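Local coordinates for protein terminal oxygenase component of carbazole 1,9a-dioxygenase (Nocardioides aromaticivorans, PDB 3GCF) that probably serves as the terminal oxygenase of carbazole dioxygenation, carrying electrons from its Rieske [2Fe-2S] cluster to a mononuclear iron that activates dioxygen, at residues G92-W97 with Y103-G108; H99-D104 with G123-K128; F49-M54 with P81-P86. One frame throughout, in Å; residues are numbered along the deposited sequence.

Contact 1. Residues G92-W97 with Y103-G108; sequences GTVSCW and YDLDDG. With FES (Fe2/s2 (inorganic) cluster), chain Q.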
loop_
_atom_site.group_PDB
_atom_site.type_symbol
_atom_site.label_atom_id
_atom_site.label_comp_id
_atom_site.label_asym_id
_atom_site.label_seq_id
_atom_site.Cartn_x
_atom_site.Cartn_y
_atom_site.Cartn_z
ATOM N N GLY A 92 11.633 -23.576 -28.518
ATOM C CA GLY A 92 10.846 -24.703 -28.056
ATOM C C GLY A 92 11.074 -24.962 -26.580
ATOM O O GLY A 92 10.455 -25.843 -25.986
ATOM N N THR A 93 11.981 -24.202 -25.981
ATOM C CA THR A 93 12.260 -24.354 -24.561
ATOM C C THR A 93 12.382 -22.982 -23.926
ATOM O O THR A 93 12.442 -21.962 -24.613
ATOM C CB THR A 93 13.595 -25.102 -24.298
ATOM O OG1 THR A 93 14.693 -24.281 -24.715
ATOM C CG2 THR A 93 13.638 -26.423 -25.061
ATOM N N VAL A 94 12.397 -22.968 -22.600
ATOM C CA VAL A 94 12.573 -21.742 -21.852
ATOM C C VAL A 94 13.535 -22.133 -20.739
ATOM O O VAL A 94 13.440 -23.236 -20.193
ATOM C CB VAL A 94 11.228 -21.208 -21.268
ATOM C CG1 VAL A 94 10.641 -22.197 -20.275
ATOM C CG2 VAL A 94 11.461 -19.851 -20.606
ATOM N N SER A 95 14.489 -21.258 -20.439
ATOM C CA SER A 95 15.469 -21.533 -19.392
ATOM C C SER A 95 15.334 -20.517 -18.270
ATOM O O SER A 95 15.265 -19.316 -18.523
ATOM C CB SER A 95 16.894 -21.482 -19.960
ATOM O OG SER A 95 17.160 -22.583 -20.817
ATOM N N CYS A 96 15.289 -21.002 -17.033
ATOM C CA CYS A 96 15.168 -20.116 -15.884
ATOM C C CYS A 96 16.471 -19.340 -15.735
ATOM O O CYS A 96 17.553 -19.899 -15.890
ATOM C CB CYS A 96 14.895 -20.927 -14.615
ATOM S SG CYS A 96 14.589 -19.929 -13.130
ATOM N N TRP A 97 16.354 -18.050 -15.441
ATOM C CA TRP A 97 17.500 -17.169 -15.264
ATOM C C TRP A 97 18.284 -17.422 -13.974
ATOM O O TRP A 97 19.411 -16.950 -13.837
ATOM C CB TRP A 97 17.038 -15.708 -15.240
ATOM C CG TRP A 97 15.966 -15.450 -14.199
ATOM C CD1 TRP A 97 14.612 -15.486 -14.388
ATOM C CD2 TRP A 97 16.165 -15.176 -12.802
ATOM N NE1 TRP A 97 13.955 -15.252 -13.198
ATOM C CE2 TRP A 97 14.885 -15.059 -12.211
ATOM C CE3 TRP A 97 17.301 -15.021 -11.992
ATOM C CZ2 TRP A 97 14.708 -14.795 -10.843
ATOM C CZ3 TRP A 97 17.125 -14.760 -10.635
ATOM C CH2 TRP A 97 15.839 -14.650 -10.075
ATOM N N TYR A 103 12.884 -25.930 -19.518
ATOM C CA TYR A 103 11.661 -26.673 -19.779
ATOM C C TYR A 103 11.243 -26.748 -21.239
ATOM O O TYR A 103 11.480 -25.824 -22.023
ATOM C CB TYR A 103 10.505 -26.067 -18.983
ATOM C CG TYR A 103 10.780 -25.896 -17.506
ATOM C CD1 TYR A 103 11.568 -24.842 -17.042
ATOM C CD2 TYR A 103 10.258 -26.790 -16.573
ATOM C CE1 TYR A 103 11.828 -24.681 -15.684
ATOM C CE2 TYR A 103 10.513 -26.637 -15.210
ATOM C CZ TYR A 103 11.299 -25.579 -14.776
ATOM O OH TYR A 103 11.539 -25.411 -13.436
ATOM N N ASP A 104 10.602 -27.863 -21.578
ATOM C CA ASP A 104 10.086 -28.117 -22.921
ATOM C C ASP A 104 8.726 -27.419 -22.970
ATOM O O ASP A 104 7.841 -27.724 -22.173
ATOM C CB ASP A 104 9.905 -29.627 -23.120
ATOM C CG ASP A 104 9.397 -29.984 -24.502
ATOM O OD1 ASP A 104 8.374 -29.412 -24.943
ATOM O OD2 ASP A 104 10.020 -30.854 -25.149
ATOM N N LEU A 105 8.554 -26.485 -23.895
ATOM C CA LEU A 105 7.287 -25.768 -23.980
ATOM C C LEU A 105 6.089 -26.642 -24.342
ATOM O O LEU A 105 4.967 -26.340 -23.948
ATOM C CB LEU A 105 7.397 -24.613 -24.976
ATOM C CG LEU A 105 8.331 -23.464 -24.586
ATOM C CD1 LEU A 105 8.323 -22.422 -25.693
ATOM C CD2 LEU A 105 7.879 -22.843 -23.269
ATOM N N ASP A 106 6.314 -27.729 -25.072
ATOM C CA ASP A 106 5.204 -28.587 -25.472
ATOM C C ASP A 106 4.546 -29.362 -24.342
ATOM O O ASP A 106 3.341 -29.591 -24.377
ATOM C CB ASP A 106 5.638 -29.570 -26.564
ATOM C CG ASP A 106 5.929 -28.882 -27.881
ATOM O OD1 ASP A 106 5.230 -27.896 -28.201
ATOM O OD2 ASP A 106 6.845 -29.333 -28.606
ATOM N N ASP A 107 5.319 -29.761 -23.338
ATOM C CA ASP A 107 4.748 -30.528 -22.233
ATOM C C ASP A 107 5.138 -30.006 -20.853
ATOM O O ASP A 107 4.768 -30.592 -19.841
ATOM C CB ASP A 107 5.147 -32.006 -22.348
ATOM C CG ASP A 107 6.653 -32.208 -22.308
ATOM O OD1 ASP A 107 7.361 -31.297 -21.830
ATOM O OD2 ASP A 107 7.130 -33.278 -22.740
ATOM N N GLY A 108 5.901 -28.920 -20.813
ATOM C CA GLY A 108 6.298 -28.340 -19.539
ATOM C C GLY A 108 7.287 -29.122 -18.692
ATOM O O GLY A 108 7.594 -28.724 -17.560
HETATM FE FE1 FES Q . 14.593 -21.519 -11.530
HETATM FE FE2 FES Q . 16.372 -22.317 -9.659
HETATM S S1 FES Q . 16.398 -22.828 -11.800
HETATM S S2 FES Q . 14.493 -21.002 -9.380
#
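The carbonyl oxygen of Tyr103 is held by two groups from the facing strand: Val94 N donates to Tyr103 O at 3.1 Å, in the carbonyl plane, and the CA-H of Thr93 adds a close approach, Thr93 CA to Tyr103 O 3.0 Å. The return bond, Tyr103 N to Val94 O, is shorter at 2.8 Å and straight (165°), so Val94 and Tyr103 form a hydrogen-bonded antiparallel pair, with Thr93 and Asp104 as the non-hydrogen-bonded pair next to it. Beyond the strand, Leu105 N reaches Gly92 O at 2.9 Å. At Gly92 (phi 106°) a CB would collide with the carbonyl oxygen of the preceding residue, so glycine suits the place.

Val94 CG1 touches both Tyr103 CB and Leu105 CD2, at 4.1 Å each; a compact branched residue fits there. Asp104 OD1 accepts from Asp106 N in an Asx turn. Thr93 OG1 is hydrogen-bonded to Lys90 O, and Tyr103 OH to Ala76 N.

Cys96 SG, anti to the backbone N (chi1 -175°), is thereby carried to iron FE1, which it ligates at 2.3 Å alongside Cys75. The pairing two residues before Cys96 probably helps to set its thiolate, and Tyr103 OH ties the strand to the other ligand loop.

Contact 2. Residues H99-D104 with G123-K128; sequences HGWTYD and GKIGIK. With FES (Fe2/s2 (inorganic) cluster), chain Q.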
loop_
_atom_site.group_PDB
_atom_site.type_symbol
_atom_site.label_atom_id
_atom_site.label_comp_id
_atom_site.label_asym_id
_atom_site.label_seq_id
_atom_site.Cartn_x
_atom_site.Cartn_y
_atom_site.Cartn_z
ATOM N N HIS A 99 18.963 -20.748 -11.927
ATOM C CA HIS A 99 19.892 -21.883 -11.904
ATOM C C HIS A 99 19.894 -22.644 -13.232
ATOM O O HIS A 99 20.406 -23.762 -13.314
ATOM C CB HIS A 99 19.553 -22.874 -10.781
ATOM C CG HIS A 99 19.427 -22.249 -9.427
ATOM N ND1 HIS A 99 18.252 -21.692 -8.973
ATOM C CD2 HIS A 99 20.327 -22.099 -8.427
ATOM C CE1 HIS A 99 18.434 -21.226 -7.749
ATOM N NE2 HIS A 99 19.685 -21.459 -7.395
ATOM N N GLY A 100 19.296 -22.051 -14.263
ATOM C CA GLY A 100 19.274 -22.697 -15.566
ATOM C C GLY A 100 18.326 -23.862 -15.813
ATOM O O GLY A 100 18.467 -24.558 -16.818
ATOM N N TRP A 101 17.370 -24.111 -14.924
ATOM C CA TRP A 101 16.440 -25.207 -15.184
ATOM C C TRP A 101 15.751 -24.871 -16.508
ATOM O O TRP A 101 15.261 -23.756 -16.696
ATOM C CB TRP A 101 15.422 -25.335 -14.051
ATOM C CG TRP A 101 15.973 -26.016 -12.825
ATOM C CD1 TRP A 101 17.267 -25.982 -12.375
ATOM C CD2 TRP A 101 15.233 -26.777 -11.860
ATOM N NE1 TRP A 101 17.376 -26.670 -11.189
ATOM C CE2 TRP A 101 16.143 -27.168 -10.850
ATOM C CE3 TRP A 101 13.889 -27.163 -11.748
ATOM C CZ2 TRP A 101 15.751 -27.928 -9.740
ATOM C CZ3 TRP A 101 13.499 -27.918 -10.645
ATOM C CH2 TRP A 101 14.431 -28.292 -9.655
ATOM N N THR A 102 15.726 -25.835 -17.423
ATOM C CA THR A 102 15.152 -25.625 -18.747
ATOM C C THR A 102 13.956 -26.527 -19.014
ATOM O O THR A 102 14.001 -27.737 -18.780
ATOM C CB THR A 102 16.243 -25.842 -19.811
ATOM O OG1 THR A 102 17.362 -25.005 -19.496
ATOM C CG2 THR A 102 15.737 -25.489 -21.203
ATOM N N TYR A 103 12.884 -25.930 -19.518
ATOM C CA TYR A 103 11.661 -26.673 -19.779
ATOM C C TYR A 103 11.243 -26.748 -21.239
ATOM O O TYR A 103 11.480 -25.824 -22.023
ATOM C CB TYR A 103 10.505 -26.067 -18.983
ATOM C CG TYR A 103 10.780 -25.896 -17.506
ATOM C CD1 TYR A 103 11.568 -24.842 -17.042
ATOM C CD2 TYR A 103 10.258 -26.790 -16.573
ATOM C CE1 TYR A 103 11.828 -24.681 -15.684
ATOM C CE2 TYR A 103 10.513 -26.637 -15.210
ATOM C CZ TYR A 103 11.299 -25.579 -14.776
ATOM O OH TYR A 103 11.539 -25.411 -13.436
ATOM N N ASP A 104 10.602 -27.863 -21.578
ATOM C CA ASP A 104 10.086 -28.117 -22.921
ATOM C C ASP A 104 8.726 -27.419 -22.970
ATOM O O ASP A 104 7.841 -27.724 -22.173
ATOM C CB ASP A 104 9.905 -29.627 -23.120
ATOM C CG ASP A 104 9.397 -29.984 -24.502
ATOM O OD1 ASP A 104 8.374 -29.412 -24.943
ATOM O OD2 ASP A 104 10.020 -30.854 -25.149
ATOM N N GLY A 123 13.674 -34.841 -16.173
ATOM C CA GLY A 123 12.672 -35.839 -16.510
ATOM C C GLY A 123 11.766 -36.231 -15.352
ATOM O O GLY A 123 10.795 -36.962 -15.543
ATOM N N LYS A 124 12.071 -35.754 -14.149
ATOM C CA LYS A 124 11.262 -36.081 -12.976
ATOM C C LYS A 124 10.444 -34.887 -12.509
ATOM O O LYS A 124 9.709 -34.972 -11.525
ATOM C CB LYS A 124 12.157 -36.537 -11.823
ATOM C CG LYS A 124 12.906 -37.840 -12.065
ATOM C CD LYS A 124 13.604 -38.294 -10.783
ATOM C CE LYS A 124 14.149 -39.717 -10.901
ATOM N NZ LYS A 124 15.211 -39.835 -11.943
ATOM N N ILE A 125 10.561 -33.777 -13.222
ATOM C CA ILE A 125 9.853 -32.566 -12.842
ATOM C C ILE A 125 9.217 -31.857 -14.031
ATOM O O ILE A 125 9.693 -31.957 -15.166
ATOM C CB ILE A 125 10.828 -31.591 -12.127
ATOM C CG1 ILE A 125 11.231 -32.180 -10.772
ATOM C CG2 ILE A 125 10.198 -30.208 -11.976
ATOM C CD1 ILE A 125 12.134 -31.287 -9.956
ATOM N N GLY A 126 8.136 -31.135 -13.763
ATOM C CA GLY A 126 7.480 -30.401 -14.824
ATOM C C GLY A 126 6.554 -29.322 -14.303
ATOM O O GLY A 126 6.122 -29.353 -13.150
ATOM N N ILE A 127 6.259 -28.349 -15.154
ATOM C CA ILE A 127 5.351 -27.282 -14.778
ATOM C C ILE A 127 4.203 -27.252 -15.775
ATOM O O ILE A 127 4.250 -27.897 -16.821
ATOM C CB ILE A 127 6.051 -25.901 -14.742
ATOM C CG1 ILE A 127 6.819 -25.662 -16.044
ATOM C CG2 ILE A 127 6.976 -25.818 -13.533
ATOM C CD1 ILE A 127 7.512 -24.318 -16.084
ATOM N N LYS A 128 3.170 -26.495 -15.440
ATOM C CA LYS A 128 1.988 -26.389 -16.277
ATOM C C LYS A 128 2.174 -25.627 -17.586
ATOM O O LYS A 128 2.831 -24.584 -17.633
ATOM C CB LYS A 128 0.874 -25.729 -15.457
ATOM C CG LYS A 128 -0.333 -25.233 -16.247
ATOM C CD LYS A 128 -1.292 -26.353 -16.620
ATOM C CE LYS A 128 -2.583 -25.781 -17.205
ATOM N NZ LYS A 128 -3.523 -26.842 -17.659
HETATM FE FE1 FES Q . 14.593 -21.519 -11.530
HETATM FE FE2 FES Q . 16.372 -22.317 -9.659
HETATM S S1 FES Q . 16.398 -22.828 -11.800
HETATM S S2 FES Q . 14.493 -21.002 -9.380
#
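The strand that carries Trp101 and Tyr103 passes the loop bearing Ile125 and Ile127 without a backbone hydrogen bond; the nearest alpha carbons, Tyr103 CA and Gly126 CA, stay 7.5 Å apart. Side chains bridge that gap. Ile127 lays CD1 over one face of the Tyr103 ring, 3.8 Å from the centroid and 14° off the normal, while its CG1 meets Tyr103 CD2 at 3.7 Å. CG1 of Ile127 is wedged between its own backbone N and carbonyl carbon (chi1 51°), which swings the extended CG1-CD1 arm across the ring. Two residues earlier, Ile125 sends CD1 to the six-membered ring of Trp101, 3.7 Å from CZ3, the two side chains crossing at about a right angle. Isoleucine suits these places because its beta-branch restricts the torsions while its CD1 arm reaches the flat ring.

The five-membered ring of the indole lies against the cluster, with S1 over one face, 3.3 Å from Trp101 CD1. The indole also stacks on His77 and meets Phe360 of the second subunit edge to face. With an alanine here, S1 and the His77 ring would probably lose their aromatic cover, and Ile125 CD1 its packing partner.

His99 ND1 binds iron FE2 at 2.1 Å, beside the other histidine ligand, His77. Its remote NE2 is hydrogen-bonded to Asp186 of the second subunit, a link that in related oxygenases joins the Rieske histidine to the mononuclear iron site next door. Two cysteines on one iron and two histidines on the other are the signature of a Rieske [2Fe-2S] domain; here Ile125 and Ile127 pack beside the strand that follows the His99 ligand.

Contact 3. Residues F49-M54 with P81-P86; sequences FVAVTM and PFSKEP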
loop_
_atom_site.group_PDB
_atom_site.type_symbol
_atom_site.label_atom_id
_atom_site.label_comp_id
_atom_site.label_asym_id
_atom_site.label_seq_id
_atom_site.Cartn_x
_atom_site.Cartn_y
_atom_site.Cartn_z
ATOM N N PHE A 49 8.949 -12.545 -25.678
ATOM C CA PHE A 49 8.189 -12.958 -24.499
ATOM C C PHE A 49 7.162 -11.919 -24.061
ATOM O O PHE A 49 7.393 -10.714 -24.165
ATOM C CB PHE A 49 9.134 -13.220 -23.326
ATOM C CG PHE A 49 9.994 -14.432 -23.495
ATOM C CD1 PHE A 49 9.500 -15.693 -23.197
ATOM C CD2 PHE A 49 11.303 -14.312 -23.946
ATOM C CE1 PHE A 49 10.300 -16.823 -23.342
ATOM C CE2 PHE A 49 12.112 -15.434 -24.096
ATOM C CZ PHE A 49 11.611 -16.693 -23.792
ATOM N N VAL A 50 6.026 -12.400 -23.570
ATOM C CA VAL A 50 4.974 -11.525 -23.067
ATOM C C VAL A 50 4.403 -12.194 -21.834
ATOM O O VAL A 50 3.931 -13.331 -21.897
ATOM C CB VAL A 50 3.841 -11.312 -24.086
ATOM C CG1 VAL A 50 2.726 -10.495 -23.439
ATOM C CG2 VAL A 50 4.374 -10.588 -25.320
ATOM N N ALA A 51 4.459 -11.497 -20.706
ATOM C CA ALA A 51 3.948 -12.053 -19.467
ATOM C C ALA A 51 2.532 -11.557 -19.201
ATOM O O ALA A 51 2.249 -10.368 -19.328
ATOM C CB ALA A 51 4.867 -11.673 -18.303
ATOM N N VAL A 52 1.644 -12.475 -18.840
ATOM C CA VAL A 52 0.269 -12.113 -18.540
ATOM C C VAL A 52 -0.188 -12.823 -17.270
ATOM O O VAL A 52 0.399 -13.825 -16.857
ATOM C CB VAL A 52 -0.704 -12.496 -19.699
ATOM C CG1 VAL A 52 -0.258 -11.844 -21.000
ATOM C CG2 VAL A 52 -0.777 -14.010 -19.847
ATOM N N THR A 53 -1.226 -12.283 -16.644
ATOM C CA THR A 53 -1.789 -12.872 -15.441
ATOM C C THR A 53 -3.255 -13.080 -15.761
ATOM O O THR A 53 -3.968 -12.130 -16.092
ATOM C CB THR A 53 -1.643 -11.934 -14.221
ATOM O OG1 THR A 53 -0.255 -11.686 -13.978
ATOM C CG2 THR A 53 -2.245 -12.573 -12.975
ATOM N N MET A 54 -3.703 -14.326 -15.678
ATOM C CA MET A 54 -5.086 -14.642 -15.991
ATOM C C MET A 54 -5.722 -15.459 -14.884
ATOM O O MET A 54 -5.197 -16.501 -14.496
ATOM C CB MET A 54 -5.152 -15.423 -17.305
ATOM C CG MET A 54 -4.584 -14.669 -18.498
ATOM S SD MET A 54 -4.419 -15.711 -19.964
ATOM C CE MET A 54 -6.157 -16.007 -20.362
ATOM N N PRO A 81 9.514 -16.192 -11.194
ATOM C CA PRO A 81 8.891 -16.056 -12.515
ATOM C C PRO A 81 9.986 -15.886 -13.565
ATOM O O PRO A 81 10.961 -15.167 -13.338
ATOM C CB PRO A 81 8.024 -14.804 -12.369
ATOM C CG PRO A 81 8.733 -14.007 -11.306
ATOM C CD PRO A 81 9.154 -15.065 -10.314
ATOM N N PHE A 82 9.838 -16.562 -14.701
ATOM C CA PHE A 82 10.827 -16.468 -15.767
ATOM C C PHE A 82 10.826 -15.049 -16.325
ATOM O O PHE A 82 11.860 -14.552 -16.784
ATOM C CB PHE A 82 10.494 -17.432 -16.914
ATOM C CG PHE A 82 10.304 -18.857 -16.483
ATOM C CD1 PHE A 82 11.320 -19.547 -15.833
ATOM C CD2 PHE A 82 9.109 -19.516 -16.746
ATOM C CE1 PHE A 82 11.149 -20.878 -15.447
ATOM C CE2 PHE A 82 8.929 -20.843 -16.365
ATOM C CZ PHE A 82 9.952 -21.525 -15.715
ATOM N N SER A 83 9.654 -14.411 -16.289
ATOM C CA SER A 83 9.500 -13.061 -16.821
ATOM C C SER A 83 10.443 -12.021 -16.213
ATOM O O SER A 83 10.646 -10.963 -16.801
ATOM C CB SER A 83 8.036 -12.602 -16.713
ATOM O OG SER A 83 7.538 -12.710 -15.393
ATOM N N LYS A 84 11.024 -12.307 -15.050
ATOM C CA LYS A 84 11.977 -11.371 -14.452
ATOM C C LYS A 84 13.136 -11.186 -15.432
ATOM O O LYS A 84 13.701 -10.099 -15.538
ATOM C CB LYS A 84 12.537 -11.914 -13.129
ATOM C CG LYS A 84 11.535 -11.968 -11.985
ATOM C CD LYS A 84 11.217 -10.581 -11.431
ATOM C CE LYS A 84 10.228 -10.678 -10.266
ATOM N NZ LYS A 84 10.130 -9.413 -9.479
ATOM N N GLU A 85 13.485 -12.263 -16.134
ATOM C CA GLU A 85 14.572 -12.257 -17.111
ATOM C C GLU A 85 14.416 -13.530 -17.943
ATOM O O GLU A 85 15.136 -14.511 -17.752
ATOM C CB GLU A 85 15.928 -12.247 -16.392
ATOM C CG GLU A 85 17.141 -12.211 -17.322
ATOM C CD GLU A 85 18.464 -12.145 -16.566
ATOM O OE1 GLU A 85 18.819 -11.066 -16.050
ATOM O OE2 GLU A 85 19.152 -13.181 -16.481
ATOM N N PRO A 86 13.458 -13.526 -18.883
ATOM C CA PRO A 86 13.182 -14.678 -19.746
ATOM C C PRO A 86 14.348 -15.057 -20.646
ATOM O O PRO A 86 14.935 -14.205 -21.309
ATOM C CB PRO A 86 11.942 -14.233 -20.520
ATOM C CG PRO A 86 12.166 -12.756 -20.665
ATOM C CD PRO A 86 12.669 -12.350 -19.300
#
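Pro86 lies with CB over one face of the Phe49 ring, 3.6 Å from its centroid, in a CH-pi contact displaced toward the CD2 side, where Pro86 CB to Phe49 CD2 is 3.5 Å. Phe49 CG lies anti to the carbonyl carbon (chi1 -69°), and the ring stands nearly perpendicular to the CA-CB-CG plane (chi2 -82°), which presents a broad face to the proline. A proline suits its place: the rigid ring holds CB and its C-H bonds in position over the aromatic face, so little freedom is lost on packing.

Two residues further along the strand, Ala51 CB rests on Ser83 CB at 3.7 Å. The approach is close enough that a small residue fits well at Ala51. Ser83 places OG between its backbone N and carbonyl carbon (chi1 54°), and the hydroxyl is hydrogen-bonded to Asp73 OD2 rather than to the strand.

Ser83 belongs to a short 3-10 turn, 82-84, closed by the bond from Glu85 N to Phe82 O at 2.9 Å. This is plain packing of the outermost strand 49-54 of the antiparallel sheet against the loop that follows the Cys75 and His77 cluster ligands in the Rieske domain.

In the fold
All three contacts lie within the Rieske domain. Contact 3 comes first along the chain and joins edge strand 49-54 of the six-stranded sheet to the loop before strand 93-95. Contacts 1 and 2 follow, sharing strand 101-104 of the small three-stranded sheet, with centres about 7 Å apart; the centre of contact 3 lies about 13 Å from that of contact 1 and 16 Å from that of contact 2. Phe82 CZ packs against both Tyr103 CE1 and Ile127 CD1, linking the three. Contact 1 supplies Cys96 and contact 2 His99, so their hairpin carries half the cluster ligands at an interface with the second subunit, consistent with electron transfer across it to the mononuclear iron.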